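Local coordinates for p800 reaction center core protein (Heliobacterium modesticaldum, PDB 5V8K) that forms the core of a symmetric homodimeric photosynthetic reaction center, holding bacteriochlorophyll g antenna and electron-transfer pigments and binding a [4Fe-4S] cluster, at residues 90-93 with 94-98. Sequence-based numbering, arbitrary orientation.
Sequences AIIL and WGFGH. With GBF (Bacteriochlorophyll g), chain K.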
loop_
_atom_site.group_PDB
_atom_site.type_symbol
_atom_site.label_atom_id
_atom_site.label_comp_id
_atom_site.label_asym_id
_atom_site.label_seq_id
_atom_site.Cartn_x
_atom_site.Cartn_y
_atom_site.Cartn_z
ATOM N N ALA A 90 35.640 -22.046 3.747
ATOM C CA ALA A 90 34.339 -22.355 3.159
ATOM C C ALA A 90 34.418 -23.573 2.243
ATOM O O ALA A 90 33.538 -24.446 2.277
ATOM C CB ALA A 90 33.805 -21.150 2.386
ATOM N N ILE A 91 35.455 -23.643 1.410
ATOM C CA ILE A 91 35.565 -24.749 0.465
ATOM C C ILE A 91 35.798 -26.058 1.204
ATOM O O ILE A 91 35.269 -27.103 0.812
ATOM C CB ILE A 91 36.674 -24.460 -0.564
ATOM C CG1 ILE A 91 36.245 -23.320 -1.482
ATOM C CG2 ILE A 91 36.994 -25.706 -1.409
ATOM C CD1 ILE A 91 37.421 -22.751 -2.264
ATOM N N ILE A 92 36.596 -26.025 2.277
ATOM C CA ILE A 92 36.855 -27.226 3.066
ATOM C C ILE A 92 35.575 -27.691 3.756
ATOM O O ILE A 92 35.292 -28.890 3.816
ATOM C CB ILE A 92 37.973 -26.962 4.089
ATOM C CG1 ILE A 92 39.299 -26.680 3.376
ATOM C CG2 ILE A 92 38.137 -28.152 5.027
ATOM C CD1 ILE A 92 40.453 -26.323 4.318
ATOM N N LEU A 93 34.796 -26.743 4.305
ATOM C CA LEU A 93 33.549 -27.076 4.991
ATOM C C LEU A 93 32.501 -27.587 4.017
ATOM O O LEU A 93 31.810 -28.574 4.302
ATOM C CB LEU A 93 33.015 -25.850 5.727
ATOM C CG LEU A 93 33.875 -25.404 6.900
ATOM C CD1 LEU A 93 33.572 -23.970 7.241
ATOM C CD2 LEU A 93 33.599 -26.306 8.071
ATOM N N TRP A 94 32.335 -26.907 2.877
ATOM C CA TRP A 94 31.385 -27.405 1.885
ATOM C C TRP A 94 31.840 -28.742 1.306
ATOM O O TRP A 94 31.007 -29.577 0.926
ATOM C CB TRP A 94 31.216 -26.408 0.747
ATOM C CG TRP A 94 30.392 -25.191 1.013
ATOM C CD1 TRP A 94 29.317 -25.063 1.861
ATOM C CD2 TRP A 94 30.573 -23.921 0.400
ATOM N NE1 TRP A 94 28.814 -23.791 1.797
ATOM C CE2 TRP A 94 29.574 -23.062 0.914
ATOM C CE3 TRP A 94 31.475 -23.423 -0.546
ATOM C CZ2 TRP A 94 29.474 -21.727 0.519
ATOM C CZ3 TRP A 94 31.367 -22.101 -0.938
ATOM C CH2 TRP A 94 30.383 -21.274 -0.416
ATOM N N GLY A 95 33.144 -28.937 1.181
ATOM C CA GLY A 95 33.680 -30.187 0.691
ATOM C C GLY A 95 33.225 -31.314 1.582
ATOM O O GLY A 95 32.566 -32.253 1.124
ATOM N N PHE A 96 33.584 -31.223 2.863
ATOM C CA PHE A 96 33.150 -32.217 3.836
ATOM C C PHE A 96 31.625 -32.289 3.915
ATOM O O PHE A 96 31.060 -33.373 4.120
ATOM C CB PHE A 96 33.759 -31.892 5.206
ATOM C CG PHE A 96 35.255 -32.216 5.329
ATOM C CD1 PHE A 96 35.797 -33.390 4.822
ATOM C CD2 PHE A 96 36.096 -31.338 5.982
ATOM C CE1 PHE A 96 37.168 -33.659 4.959
ATOM C CE2 PHE A 96 37.446 -31.592 6.125
ATOM C CZ PHE A 96 37.988 -32.749 5.618
ATOM N N GLY A 97 30.944 -31.151 3.736
ATOM C CA GLY A 97 29.498 -31.101 3.875
ATOM C C GLY A 97 28.733 -31.816 2.776
ATOM O O GLY A 97 27.554 -32.127 2.959
ATOM N N HIS A 98 29.381 -32.112 1.651
ATOM C CA HIS A 98 28.708 -32.752 0.531
ATOM C C HIS A 98 29.243 -34.145 0.236
ATOM O O HIS A 98 28.998 -34.666 -0.858
ATOM C CB HIS A 98 28.812 -31.871 -0.709
ATOM C CG HIS A 98 28.052 -30.589 -0.586
ATOM N ND1 HIS A 98 28.465 -29.560 0.227
ATOM C CD2 HIS A 98 26.906 -30.173 -1.167
ATOM C CE1 HIS A 98 27.615 -28.554 0.128
ATOM N NE2 HIS A 98 26.658 -28.901 -0.714
HETATM MG MG GBF K . 24.344 -27.523 -1.478
HETATM C CHA GBF K . 22.570 -28.599 1.314
HETATM C CHB GBF K . 23.515 -30.309 -3.042
HETATM C CHC GBF K . 26.200 -26.255 -4.095
HETATM C CHD GBF K . 25.182 -24.599 0.473
HETATM N NA GBF K . 23.493 -29.192 -0.914
HETATM C C1A GBF K . 22.714 -29.504 0.131
HETATM C C2A GBF K . 21.642 -30.542 -0.068
HETATM C C3A GBF K . 22.469 -31.337 -1.085
HETATM C C4A GBF K . 23.200 -30.204 -1.739
HETATM C CMA GBF K . 23.488 -32.269 -0.435
HETATM C CAA GBF K . 20.258 -30.084 -0.557
HETATM C CBA GBF K . 19.206 -31.178 -0.395
HETATM C CGA GBF K . 17.869 -30.714 -0.935
HETATM O O1A GBF K . 17.524 -29.540 -0.855
HETATM O O2A GBF K . 16.825 -31.709 -1.140
HETATM N NB GBF K . 24.802 -28.223 -3.325
HETATM C C1B GBF K . 24.327 -29.359 -3.849
HETATM C C2B GBF K . 24.721 -29.436 -5.179
HETATM C C3B GBF K . 25.474 -28.286 -5.454
HETATM C C4B GBF K . 25.507 -27.564 -4.252
HETATM C CMB GBF K . 24.373 -30.563 -6.114
HETATM C CAB GBF K . 26.125 -27.893 -6.745
HETATM C CBB GBF K . 26.231 -28.592 -7.865
HETATM N NC GBF K . 25.510 -25.860 -1.694
HETATM C C1C GBF K . 26.087 -25.461 -2.837
HETATM C C2C GBF K . 26.693 -24.129 -3.063
HETATM C C3C GBF K . 26.298 -23.787 -1.682
HETATM C C4C GBF K . 25.663 -24.761 -0.926
HETATM C CMC GBF K . 28.196 -24.285 -3.295
HETATM C CAC GBF K . 26.585 -22.461 -1.080
HETATM C CBC GBF K . 27.269 -21.369 -1.864
HETATM N ND GBF K . 24.087 -26.726 0.372
HETATM C C1D GBF K . 24.322 -25.628 1.094
HETATM C C2D GBF K . 23.627 -25.412 2.567
HETATM C C3D GBF K . 23.021 -26.655 2.450
HETATM C C4D GBF K . 23.252 -27.395 1.258
HETATM C CMD GBF K . 23.601 -24.389 3.659
HETATM C CAD GBF K . 22.214 -27.513 3.352
HETATM O OBD GBF K . 21.592 -27.332 4.458
HETATM C CBD GBF K . 21.879 -28.755 2.612
HETATM C CGD GBF K . 22.391 -29.965 3.304
HETATM O O1D GBF K . 23.569 -30.026 3.584
HETATM O O2D GBF K . 21.460 -31.034 3.648
HETATM C CED GBF K . 21.743 -32.407 3.383
#
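With CG set anti to its carbonyl carbon and beside the backbone N (chi1 -76°), W94 carries its indole back over the preceding turn, where A90 O and A90 CB cover one face of the ring. This is the C-terminal end of transmembrane helix 77-97, and H98, one turn on, sets its imidazole at the axial position of a bacteriochlorophyll g. The backbone bonds are i to i+4: W94 N gives a nearly straight one to A90 O (2.8 Å, 170°), and F96 N repeats it to I92 O. On the opposite face of the indole lies the pigment's C3C substituent; CAC sits offset toward the rim, and CBC comes to 3.3 Å from W94 CZ2. NE1 of W94 is bonded to N31 OD1 on helix 18-39, which helps to hold the ring. With an alanine in place of W94, the space between A90 and the pigment would probably be left unfilled and N31 OD1 would lose its indole partner. On another side of the helix I92 and F96 run side by side, I92 CG2 meeting F96 CE2 at 3.7 Å; I92 borders a second bacteriochlorophyll g, while F96 and L93 border a third. L93 packs on L29 of helix 18-39. H98 is the first residue to leave helical angles; its ND1 reaches a lone pair of W94 O within the carbonyl plane at 2.6 Å, though the bond is bent and the oxygen stands 18° out of the imidazole plane. That bond helps to hold the imidazole, is likely to make NE2 a somewhat stronger electron donor, and would make W94 a second-shell residue if H98 ligates the metal. The magnesium lies at the ring's edge, in plane, 2.8 Å from H98 NE2, long for a coordinate bond but consistent with axial ligation.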